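Local structure of Ent-copalyl diphosphate synthase (Streptomyces platensis, 5BP8) at residues 14-19 and 276-281; 266-271 and 282-287; 321-326 and 363-368; 327-332 and 357-362. The protein is a largely helical terpene cyclase, part of whose chain belongs to the squalene-hopene cyclase C-terminal domain family. All coordinates share one frame; numbering follows the deposited sequence.

Interaction 1. Residues 14-19 and 276-281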
# COMPACT_ATOMS: atom_id res chain seq x y z
N ALA A 14 16.47 16.70 -7.73
CA ALA A 14 17.08 15.37 -7.59
C ALA A 14 15.99 14.30 -7.41
O ALA A 14 16.10 13.20 -7.96
CB ALA A 14 18.03 15.34 -6.39
N LEU A 15 14.96 14.62 -6.64
CA LEU A 15 13.85 13.68 -6.44
C LEU A 15 13.11 13.41 -7.76
O LEU A 15 12.80 12.27 -8.11
CB LEU A 15 12.85 14.24 -5.43
CG LEU A 15 11.77 13.27 -4.94
CD1 LEU A 15 12.42 12.09 -4.21
CD2 LEU A 15 10.81 14.03 -4.05
N LEU A 16 12.85 14.48 -8.53
CA LEU A 16 12.18 14.33 -9.82
C LEU A 16 13.01 13.47 -10.76
O LEU A 16 12.50 12.58 -11.44
CB LEU A 16 11.84 15.69 -10.41
CG LEU A 16 10.72 16.45 -9.69
CD1 LEU A 16 10.70 17.89 -10.13
CD2 LEU A 16 9.37 15.79 -9.94
N ALA A 17 14.31 13.72 -10.78
CA ALA A 17 15.20 12.99 -11.66
C ALA A 17 15.27 11.51 -11.29
O ALA A 17 15.31 10.64 -12.16
CB ALA A 17 16.59 13.61 -11.66
N ALA A 18 15.32 11.24 -9.99
CA ALA A 18 15.41 9.86 -9.53
C ALA A 18 14.12 9.11 -9.88
O ALA A 18 14.18 7.95 -10.27
CB ALA A 18 15.68 9.79 -8.05
N THR A 19 12.99 9.79 -9.74
CA THR A 19 11.72 9.23 -10.10
C THR A 19 11.64 8.92 -11.59
O THR A 19 11.22 7.83 -12.00
CB THR A 19 10.58 10.15 -9.66
OG1 THR A 19 10.72 10.44 -8.25
CG2 THR A 19 9.24 9.50 -9.91
N LEU A 276 8.01 24.82 -3.60
CA LEU A 276 9.32 24.86 -4.26
C LEU A 276 9.24 25.12 -5.76
O LEU A 276 8.30 24.68 -6.43
CB LEU A 276 10.09 23.55 -4.01
CG LEU A 276 10.46 23.30 -2.56
CD1 LEU A 276 10.95 21.85 -2.40
CD2 LEU A 276 11.53 24.26 -2.06
N ARG A 277 10.26 25.81 -6.28
CA ARG A 277 10.40 26.03 -7.71
C ARG A 277 11.16 24.87 -8.32
O ARG A 277 12.18 24.44 -7.81
CB ARG A 277 11.14 27.34 -8.02
CG ARG A 277 10.34 28.61 -7.75
CD ARG A 277 11.05 29.88 -8.24
NE ARG A 277 11.87 30.47 -7.17
CZ ARG A 277 13.21 30.42 -7.07
NH1 ARG A 277 13.80 31.01 -6.04
NH2 ARG A 277 13.96 29.80 -7.98
N TYR A 278 10.61 24.33 -9.39
CA TYR A 278 11.23 23.25 -10.14
C TYR A 278 10.53 23.20 -11.46
O TYR A 278 9.45 23.79 -11.64
CB TYR A 278 11.05 21.90 -9.44
CG TYR A 278 9.61 21.57 -9.23
CD1 TYR A 278 8.88 20.86 -10.19
CD2 TYR A 278 8.95 21.98 -8.08
CE1 TYR A 278 7.55 20.57 -10.00
CE2 TYR A 278 7.62 21.69 -7.88
CZ TYR A 278 6.92 21.00 -8.85
OH TYR A 278 5.60 20.74 -8.62
N GLU A 279 11.15 22.48 -12.39
CA GLU A 279 10.53 22.12 -13.64
C GLU A 279 10.24 20.61 -13.62
O GLU A 279 11.17 19.79 -13.49
CB GLU A 279 11.47 22.50 -14.78
CG GLU A 279 10.98 22.15 -16.17
CD GLU A 279 9.78 22.96 -16.61
OE1 GLU A 279 9.48 24.01 -15.99
OE2 GLU A 279 9.15 22.56 -17.61
N ALA A 280 8.97 20.23 -13.72
CA ALA A 280 8.61 18.81 -13.85
C ALA A 280 9.22 18.27 -15.13
O ALA A 280 9.03 18.86 -16.21
CB ALA A 280 7.10 18.62 -13.88
N PRO A 281 9.99 17.17 -15.02
CA PRO A 281 10.49 16.57 -16.23
C PRO A 281 9.32 16.11 -17.10
O PRO A 281 8.36 15.50 -16.61
CB PRO A 281 11.30 15.36 -15.72
CG PRO A 281 11.67 15.71 -14.33
CD PRO A 281 10.52 16.50 -13.81

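Interaction 2. Residues 266-271 and 282-287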
# COMPACT_ATOMS: atom_id res chain seq x y z
N TRP A 266 1.76 11.08 -6.98
CA TRP A 266 1.93 11.48 -5.59
C TRP A 266 3.18 12.36 -5.42
O TRP A 266 3.14 13.38 -4.72
CB TRP A 266 1.94 10.27 -4.63
CG TRP A 266 0.54 9.90 -4.01
CD1 TRP A 266 0.18 10.04 -2.69
CD2 TRP A 266 -0.64 9.36 -4.68
NE1 TRP A 266 -1.11 9.60 -2.50
CE2 TRP A 266 -1.64 9.18 -3.69
CE3 TRP A 266 -0.94 9.03 -6.02
CZ2 TRP A 266 -2.93 8.65 -3.99
CZ3 TRP A 266 -2.23 8.46 -6.31
CH2 TRP A 266 -3.20 8.29 -5.30
N VAL A 267 4.27 12.01 -6.09
CA VAL A 267 5.47 12.83 -6.07
C VAL A 267 5.18 14.21 -6.65
O VAL A 267 5.52 15.24 -6.02
CB VAL A 267 6.64 12.18 -6.83
CG1 VAL A 267 7.78 13.18 -6.99
CG2 VAL A 267 7.14 10.94 -6.09
N LEU A 268 4.56 14.26 -7.82
CA LEU A 268 4.22 15.55 -8.42
C LEU A 268 3.27 16.38 -7.55
O LEU A 268 3.47 17.60 -7.41
CB LEU A 268 3.62 15.34 -9.81
CG LEU A 268 4.62 14.91 -10.88
CD1 LEU A 268 3.87 14.45 -12.11
CD2 LEU A 268 5.56 16.08 -11.18
N ASN A 269 2.26 15.76 -6.95
CA ASN A 269 1.33 16.51 -6.09
C ASN A 269 1.96 17.01 -4.80
O ASN A 269 1.67 18.12 -4.34
CB ASN A 269 0.04 15.74 -5.80
CG ASN A 269 -0.84 15.61 -7.04
OD1 ASN A 269 -0.87 16.50 -7.90
ND2 ASN A 269 -1.55 14.49 -7.14
N SER A 270 2.86 16.22 -4.23
CA SER A 270 3.60 16.67 -3.06
C SER A 270 4.48 17.87 -3.40
O SER A 270 4.48 18.86 -2.66
CB SER A 270 4.45 15.53 -2.50
OG SER A 270 3.62 14.57 -1.88
N LEU A 271 5.20 17.80 -4.51
CA LEU A 271 6.07 18.91 -4.94
C LEU A 271 5.29 20.16 -5.28
O LEU A 271 5.76 21.27 -4.99
CB LEU A 271 6.95 18.49 -6.10
CG LEU A 271 8.32 17.96 -5.69
CD1 LEU A 271 8.31 17.19 -4.38
CD2 LEU A 271 8.86 17.08 -6.81
N ALA A 282 9.41 16.43 -18.39
CA ALA A 282 8.39 16.04 -19.34
C ALA A 282 8.11 14.55 -19.31
O ALA A 282 6.99 14.14 -19.56
CB ALA A 282 8.82 16.45 -20.75
N ALA A 283 9.14 13.73 -19.05
CA ALA A 283 8.99 12.30 -19.05
C ALA A 283 7.94 11.84 -18.03
O ALA A 283 7.24 10.86 -18.30
CB ALA A 283 10.32 11.59 -18.79
N LEU A 284 7.82 12.52 -16.89
CA LEU A 284 6.82 12.11 -15.90
C LEU A 284 5.43 12.41 -16.42
O LEU A 284 4.53 11.59 -16.32
CB LEU A 284 6.99 12.79 -14.54
CG LEU A 284 8.27 12.44 -13.78
CD1 LEU A 284 8.23 13.07 -12.41
CD2 LEU A 284 8.49 10.94 -13.70
N LEU A 285 5.27 13.60 -17.00
CA LEU A 285 3.96 14.04 -17.44
C LEU A 285 3.55 13.22 -18.65
O LEU A 285 2.38 12.84 -18.78
CB LEU A 285 3.95 15.54 -17.76
CG LEU A 285 4.47 16.50 -16.69
CD1 LEU A 285 4.45 17.95 -17.15
CD2 LEU A 285 3.66 16.37 -15.41
N ASP A 286 4.51 12.90 -19.53
CA ASP A 286 4.23 12.02 -20.67
C ASP A 286 3.78 10.61 -20.27
O ASP A 286 2.86 10.07 -20.90
CB ASP A 286 5.44 11.87 -21.59
CG ASP A 286 5.81 13.16 -22.31
OD1 ASP A 286 4.98 14.09 -22.42
OD2 ASP A 286 6.96 13.21 -22.77
N SER A 287 4.44 10.03 -19.27
CA SER A 287 4.07 8.69 -18.72
C SER A 287 2.62 8.72 -18.24
O SER A 287 1.83 7.86 -18.58
CB SER A 287 4.97 8.32 -17.53
OG SER A 287 4.49 7.18 -16.83

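Interaction 3. Residues 321-326 and 363-368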
# COMPACT_ATOMS: atom_id res chain seq x y z
N GLY A 321 0.48 21.94 -15.98
CA GLY A 321 0.23 22.52 -17.29
C GLY A 321 -0.44 21.62 -18.31
O GLY A 321 -0.49 21.98 -19.49
N ARG A 322 -0.95 20.46 -17.89
CA ARG A 322 -1.60 19.53 -18.80
C ARG A 322 -2.99 19.20 -18.30
O ARG A 322 -3.21 18.19 -17.61
CB ARG A 322 -0.77 18.27 -19.01
CG ARG A 322 0.61 18.57 -19.56
CD ARG A 322 1.22 17.40 -20.28
NE ARG A 322 2.64 17.66 -20.50
CZ ARG A 322 3.50 16.78 -21.00
NH1 ARG A 322 3.12 15.58 -21.41
NH2 ARG A 322 4.77 17.12 -21.12
N THR A 323 -3.93 20.09 -18.61
CA THR A 323 -5.28 19.99 -18.11
C THR A 323 -6.16 19.10 -18.98
O THR A 323 -6.27 19.31 -20.19
CB THR A 323 -5.92 21.38 -17.98
OG1 THR A 323 -5.15 22.17 -17.07
CG2 THR A 323 -7.33 21.29 -17.44
N HIS A 324 -6.77 18.09 -18.37
CA HIS A 324 -7.68 17.20 -19.06
C HIS A 324 -8.99 17.24 -18.32
O HIS A 324 -8.99 17.17 -17.09
CB HIS A 324 -7.17 15.75 -19.05
CG HIS A 324 -5.88 15.57 -19.77
ND1 HIS A 324 -5.82 15.09 -21.06
CD2 HIS A 324 -4.61 15.84 -19.40
CE1 HIS A 324 -4.55 15.05 -21.45
NE2 HIS A 324 -3.81 15.50 -20.46
N ARG A 325 -10.10 17.30 -19.06
CA ARG A 325 -11.40 17.19 -18.42
C ARG A 325 -11.47 15.90 -17.61
O ARG A 325 -11.14 14.83 -18.15
CB ARG A 325 -12.52 17.17 -19.45
CG ARG A 325 -13.20 18.51 -19.59
CD ARG A 325 -14.33 18.40 -20.58
NE ARG A 325 -15.03 19.67 -20.68
CZ ARG A 325 -15.96 19.94 -21.59
NH1 ARG A 325 -16.32 19.02 -22.47
NH2 ARG A 325 -16.54 21.14 -21.58
N PRO A 326 -11.89 16.00 -16.34
CA PRO A 326 -11.91 14.81 -15.47
C PRO A 326 -13.17 13.97 -15.64
O PRO A 326 -13.72 13.48 -14.66
CB PRO A 326 -11.83 15.43 -14.07
CG PRO A 326 -12.60 16.72 -14.22
CD PRO A 326 -12.24 17.22 -15.60
N VAL A 363 -12.12 23.10 -12.13
CA VAL A 363 -13.08 24.20 -12.30
C VAL A 363 -12.48 25.56 -12.00
O VAL A 363 -13.00 26.60 -12.45
CB VAL A 363 -14.41 24.03 -11.52
CG1 VAL A 363 -15.08 22.72 -11.87
CG2 VAL A 363 -14.24 24.19 -10.02
N THR A 364 -11.37 25.54 -11.25
CA THR A 364 -10.56 26.72 -11.04
C THR A 364 -9.80 27.11 -12.31
O THR A 364 -9.85 28.28 -12.74
CB THR A 364 -9.58 26.52 -9.86
OG1 THR A 364 -10.35 26.33 -8.67
CG2 THR A 364 -8.67 27.73 -9.67
N VAL A 365 -9.14 26.15 -12.93
CA VAL A 365 -8.28 26.40 -14.08
C VAL A 365 -9.04 26.40 -15.45
O VAL A 365 -8.52 26.88 -16.46
CB VAL A 365 -7.14 25.36 -14.06
CG1 VAL A 365 -7.58 24.04 -14.66
CG2 VAL A 365 -5.90 25.89 -14.76
N ARG A 366 -10.26 25.85 -15.46
CA ARG A 366 -11.15 25.90 -16.62
C ARG A 366 -12.52 26.36 -16.14
O ARG A 366 -13.46 25.55 -16.08
CB ARG A 366 -11.28 24.53 -17.29
CG ARG A 366 -10.02 24.07 -17.99
CD ARG A 366 -9.76 24.83 -19.29
NE ARG A 366 -8.54 24.37 -19.97
CZ ARG A 366 -7.29 24.67 -19.59
NH1 ARG A 366 -7.06 25.44 -18.52
NH2 ARG A 366 -6.26 24.20 -20.28
N PRO A 367 -12.64 27.66 -15.80
CA PRO A 367 -13.86 28.19 -15.21
C PRO A 367 -15.13 27.91 -16.02
O PRO A 367 -16.19 27.82 -15.44
CB PRO A 367 -13.61 29.70 -15.09
CG PRO A 367 -12.17 29.92 -15.37
CD PRO A 367 -11.62 28.69 -16.05
N ASP A 368 -15.01 27.77 -17.35
CA ASP A 368 -16.17 27.40 -18.19
C ASP A 368 -16.78 26.04 -17.85
O ASP A 368 -17.95 25.77 -18.19
CB ASP A 368 -15.79 27.45 -19.70
CG ASP A 368 -15.54 28.89 -20.22
OD1 ASP A 368 -15.78 29.86 -19.49
OD2 ASP A 368 -15.09 29.04 -21.37

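Interaction 4. Residues 327-332 and 357-362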
# COMPACT_ATOMS: atom_id res chain seq x y z
N ASP A 327 -13.59 13.75 -16.88
CA ASP A 327 -14.81 13.00 -17.13
C ASP A 327 -14.72 11.54 -16.74
O ASP A 327 -15.74 10.97 -16.36
CB ASP A 327 -15.24 13.15 -18.58
CG ASP A 327 -15.75 14.56 -18.90
OD1 ASP A 327 -16.28 15.25 -18.01
OD2 ASP A 327 -15.62 14.97 -20.07
N SER A 328 -13.54 10.94 -16.81
CA SER A 328 -13.36 9.55 -16.41
C SER A 328 -13.76 9.29 -14.96
O SER A 328 -14.08 8.17 -14.62
CB SER A 328 -11.91 9.07 -16.61
OG SER A 328 -10.98 9.92 -15.93
N LEU A 329 -13.72 10.32 -14.11
CA LEU A 329 -14.16 10.18 -12.72
C LEU A 329 -15.67 10.00 -12.57
O LEU A 329 -16.12 9.45 -11.59
CB LEU A 329 -13.70 11.37 -11.89
CG LEU A 329 -12.19 11.55 -11.75
CD1 LEU A 329 -11.85 12.85 -11.04
CD2 LEU A 329 -11.59 10.35 -11.01
N MSE A 330 -16.45 10.44 -13.57
CA MSE A 330 -17.92 10.37 -13.48
C MSE A 330 -18.45 8.95 -13.47
O MSE A 330 -19.53 8.71 -12.91
CB MSE A 330 -18.58 11.23 -14.58
CG MSE A 330 -18.12 12.68 -14.54
SE MSE A 330 -18.71 13.66 -12.92
CE MSE A 330 -16.95 13.81 -12.07
N HIS A 331 -17.70 7.99 -14.03
CA HIS A 331 -18.03 6.56 -13.99
C HIS A 331 -18.18 6.08 -12.55
O HIS A 331 -18.88 5.10 -12.29
CB HIS A 331 -16.89 5.68 -14.59
CG HIS A 331 -16.63 5.89 -16.04
ND1 HIS A 331 -17.59 5.66 -17.01
CD2 HIS A 331 -15.51 6.24 -16.71
CE1 HIS A 331 -17.08 5.90 -18.20
NE2 HIS A 331 -15.81 6.25 -18.05
N PHE A 332 -17.46 6.73 -11.64
CA PHE A 332 -17.40 6.31 -10.23
C PHE A 332 -18.36 7.10 -9.33
O PHE A 332 -18.34 6.94 -8.09
CB PHE A 332 -15.97 6.49 -9.72
CG PHE A 332 -14.94 5.70 -10.48
CD1 PHE A 332 -14.60 4.42 -10.08
CD2 PHE A 332 -14.30 6.25 -11.57
CE1 PHE A 332 -13.64 3.69 -10.77
CE2 PHE A 332 -13.34 5.54 -12.28
CZ PHE A 332 -13.01 4.26 -11.88
N GLU A 357 -10.10 17.40 -5.01
CA GLU A 357 -8.99 18.17 -5.55
C GLU A 357 -8.99 18.19 -7.08
O GLU A 357 -8.80 19.26 -7.67
CB GLU A 357 -7.65 17.67 -5.04
CG GLU A 357 -7.52 17.77 -3.52
CD GLU A 357 -6.21 17.23 -3.01
OE1 GLU A 357 -5.75 16.16 -3.54
OE2 GLU A 357 -5.63 17.87 -2.09
N ALA A 358 -9.14 17.03 -7.72
CA ALA A 358 -9.07 17.01 -9.18
C ALA A 358 -10.18 17.91 -9.77
O ALA A 358 -9.93 18.73 -10.67
CB ALA A 358 -9.21 15.60 -9.70
N LEU A 359 -11.40 17.74 -9.26
CA LEU A 359 -12.55 18.50 -9.75
C LEU A 359 -12.43 19.98 -9.42
O LEU A 359 -12.58 20.84 -10.31
CB LEU A 359 -13.85 17.93 -9.22
CG LEU A 359 -14.16 16.49 -9.64
CD1 LEU A 359 -15.50 16.09 -9.10
CD2 LEU A 359 -14.12 16.28 -11.15
N GLY A 360 -12.16 20.28 -8.15
CA GLY A 360 -12.03 21.65 -7.68
C GLY A 360 -10.94 22.39 -8.41
O GLY A 360 -11.10 23.57 -8.81
N HIS A 361 -9.82 21.70 -8.64
CA HIS A 361 -8.73 22.33 -9.33
C HIS A 361 -9.08 22.56 -10.81
O HIS A 361 -8.71 23.61 -11.38
CB HIS A 361 -7.46 21.52 -9.26
CG HIS A 361 -6.32 22.17 -9.97
ND1 HIS A 361 -5.97 21.83 -11.26
CD2 HIS A 361 -5.48 23.17 -9.61
CE1 HIS A 361 -4.94 22.56 -11.64
NE2 HIS A 361 -4.63 23.38 -10.66
N HIS A 362 -9.76 21.59 -11.40
CA HIS A 362 -10.20 21.72 -12.79
C HIS A 362 -11.09 22.95 -12.98
O HIS A 362 -10.86 23.72 -13.91
CB HIS A 362 -10.98 20.51 -13.27
CG HIS A 362 -11.38 20.62 -14.71
ND1 HIS A 362 -10.50 20.40 -15.74
CD2 HIS A 362 -12.55 21.01 -15.29
CE1 HIS A 362 -11.12 20.59 -16.90
NE2 HIS A 362 -12.36 20.97 -16.65

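Interaction 1. Residues 14-19 and 276-281
Of residues 14-19, L16 alone touches the 276-281 loop, and it does so along its whole side chain. Its CD1 methyl comes up to the Y278 ring, with L16 CD1 only 3.5 Å from Y278 CD1. The two side chains stand roughly at right angles, and the methyl approaches the ring obliquely. Nearer the backbone, the proline ring takes over: L16 CB lies 3.7 Å from P281 CD, and L16 CG and CD2 stay close to the same carbon. The same CD1 also lies 3.9 Å from the backbone oxygen E279 O. No hydrogen bond crosses, so the contact is apolar packing.

The Y278 ring sits between its own backbone N and carbonyl carbon (chi1 58°), which turns it onto L16 while its hydroxyl is hydrogen-bonded to H320 NE2. P281 is the N-cap residue of helix 282-291, so its ring belongs to the very start of that helix. On the other side, one turn of helix 7-20 is reinforced by its own threonine. T19 OG1 donates to L15 O over 2.8 Å, and T19 N reaches the same oxygen at 3.0 Å from the opposite face of the carbonyl plane.

Further out, R277 makes a salt bridge with E9, a second link from the loop to helix 7-20. L16 also packs on L271 and L284, while L15 and T19 reach helix 504-518, so this N-terminal helix lies at the surface with one side against helices 260-274, 282-291 and 504-518.

Interaction 2. Residues 266-271 and 282-287
L268 meets L285 and L284 with its two methyls, one for each partner, and this apolar packing is all that passes directly between the two helical segments. L268 CD1 comes within 3.8 Å of L285 CD2, the two side chains crossing at a slant. The other branch is looser, with L268 CD2 at 4.2 Å from L284 CD1. L284 sets out toward the neighbouring helix; L285 starts off to one side, and its CG, turned beside its backbone N (chi1 -52°), carries CD2 back to L268. All three leucines are buried, an all-leucine interface between consecutive helices of a helical domain.

Backbone hydrogen bonds keep each partner regular: L271 N to V267 O at 3.0 Å in one helix, D286 N to A282 O at 2.8 Å in the other.

Polar links lie at the margins. S287 OG is hydrogen-bonded to Q264 OE1, a side-chain bond between the same two helices, and D286 OD1 forms a salt bridge with R322.

Helices 260-274 and 282-291 are joined by a short loop, and L16 of helix 7-20 touches both. On its other flanks helix 260-274 meets helix 307-319, where N269 ND2 bonds to A312 O, and helix 504-518, which V267 and S270 touch.

Interaction 3. Residues 321-326 and 363-368
T323 and R366 are brought together by the turns of their side chains. In T323 the methyl CG2 lies anti to the backbone N and OG1 beside it (chi1 -60°), so both branches face the end of helix 349-365. In R366 the chain is bent at its second torsion (chi2 -73°), extended at the third and turned again at the fourth, which brings the guanidinium to V365 O and over T323.

The guanidinium presents a face: T323 CB sits 3.6 Å above its plane, offset toward the rim on the NH2 side, with T323 CB 3.7 Å from R366 NH2. Nearer the arginine backbone, T323 CG2 rests 3.9 Å from R366 CG, so the aliphatic part of the arginine shares in the packing. V365 reaches the threonine tip to tip, its CG1 methyl 3.9 Å from T323 OG1. These are van der Waals contacts, and none of them is a hydrogen bond.

A bond within 363-368 fixes the rotation of the flat group. R366 NH1 donates to V365 O over 2.9 Å (N-H...O 150°); the oxygen lies in the guanidinium plane, whereas the nitrogen stands above the carbonyl plane. R366 is the first residue to leave helical backbone angles, so this closure belongs to the C-terminal end of the helix.

The loop that bears T323 is anchored by charge on both flanks, R322 to E289 of helix 282-291 and R325 to D369. T323 itself also packs on A318, and P326 on Y373, so 321-326 runs from the surface, with P326 buried, between helices 307-319, 349-365 and 370-386.

Interaction 4. Residues 327-332 and 357-362
M330, a selenomethionine, and L359 meet end to end: the methyl M330 CE lies 3.9 Å from L359 CD2 and 4.0 Å from L359 CD1, resting against both methyls of the leucine. The side chain sets out across the contact; the bend at its second torsion (chi2 -67°) places the selenium, and the one at the third (chi3 110°) swings CE onto L359. L329 behaves differently. Its bond to CB points toward helix 349-365, and the side chain slides alongside L359 in the opposite direction, with L329 CD1 at 4.1 Å from L359 CD2. The same L329 methyl also reaches A358, whose CB is 4.0 Å away, so one methyl rests against two successive residues of the helix. L359 CD2 in turn lies against both L329 and M330.

All of this is apolar and mostly buried. It packs a turn of the connection between helices 307-319 and 349-365 onto the second of them, in a helical domain consistent with the alpha barrels of class II terpene cyclases.

The turn is held compact by its own backbone: M330 N bonds to D327 O at 2.9 Å and F332 N to L329 O at 3.0 Å, each reaching three residues back. That same L329 O lies in the plane of the F332 ring, at its edge.

Helix 370-386 flanks the turn: D327 forms a salt bridge with its R372 and a hydrogen bond with Y373 OH, and M330 and L359 each touch Y373 as well. L329 also packs on T310 of helix 307-319.

Overall arrangement
Starting from the N terminus, interaction 1 closes a very long loop, bringing helix 7-20 to the connection after helix 260-274. Interaction 2 crosses it along the chain: 266-271 lies within that loop, while 282-287 follows its far end. The two touch where L16 CD2 packs on L271 CD2, their centres about 8 Å apart. Both are complete before interaction 3 opens, yet the salt bridge from D286 to R322 joins interactions 2 and 3. Interaction 3 then spans 321-368, with interaction 4 enclosed within it; both use helix 349-365, and P326 packs on L359 between them. Together they link the N-terminal helix, through helices 260-274 and 282-291 and the 321-332 connection, to helix 349-365.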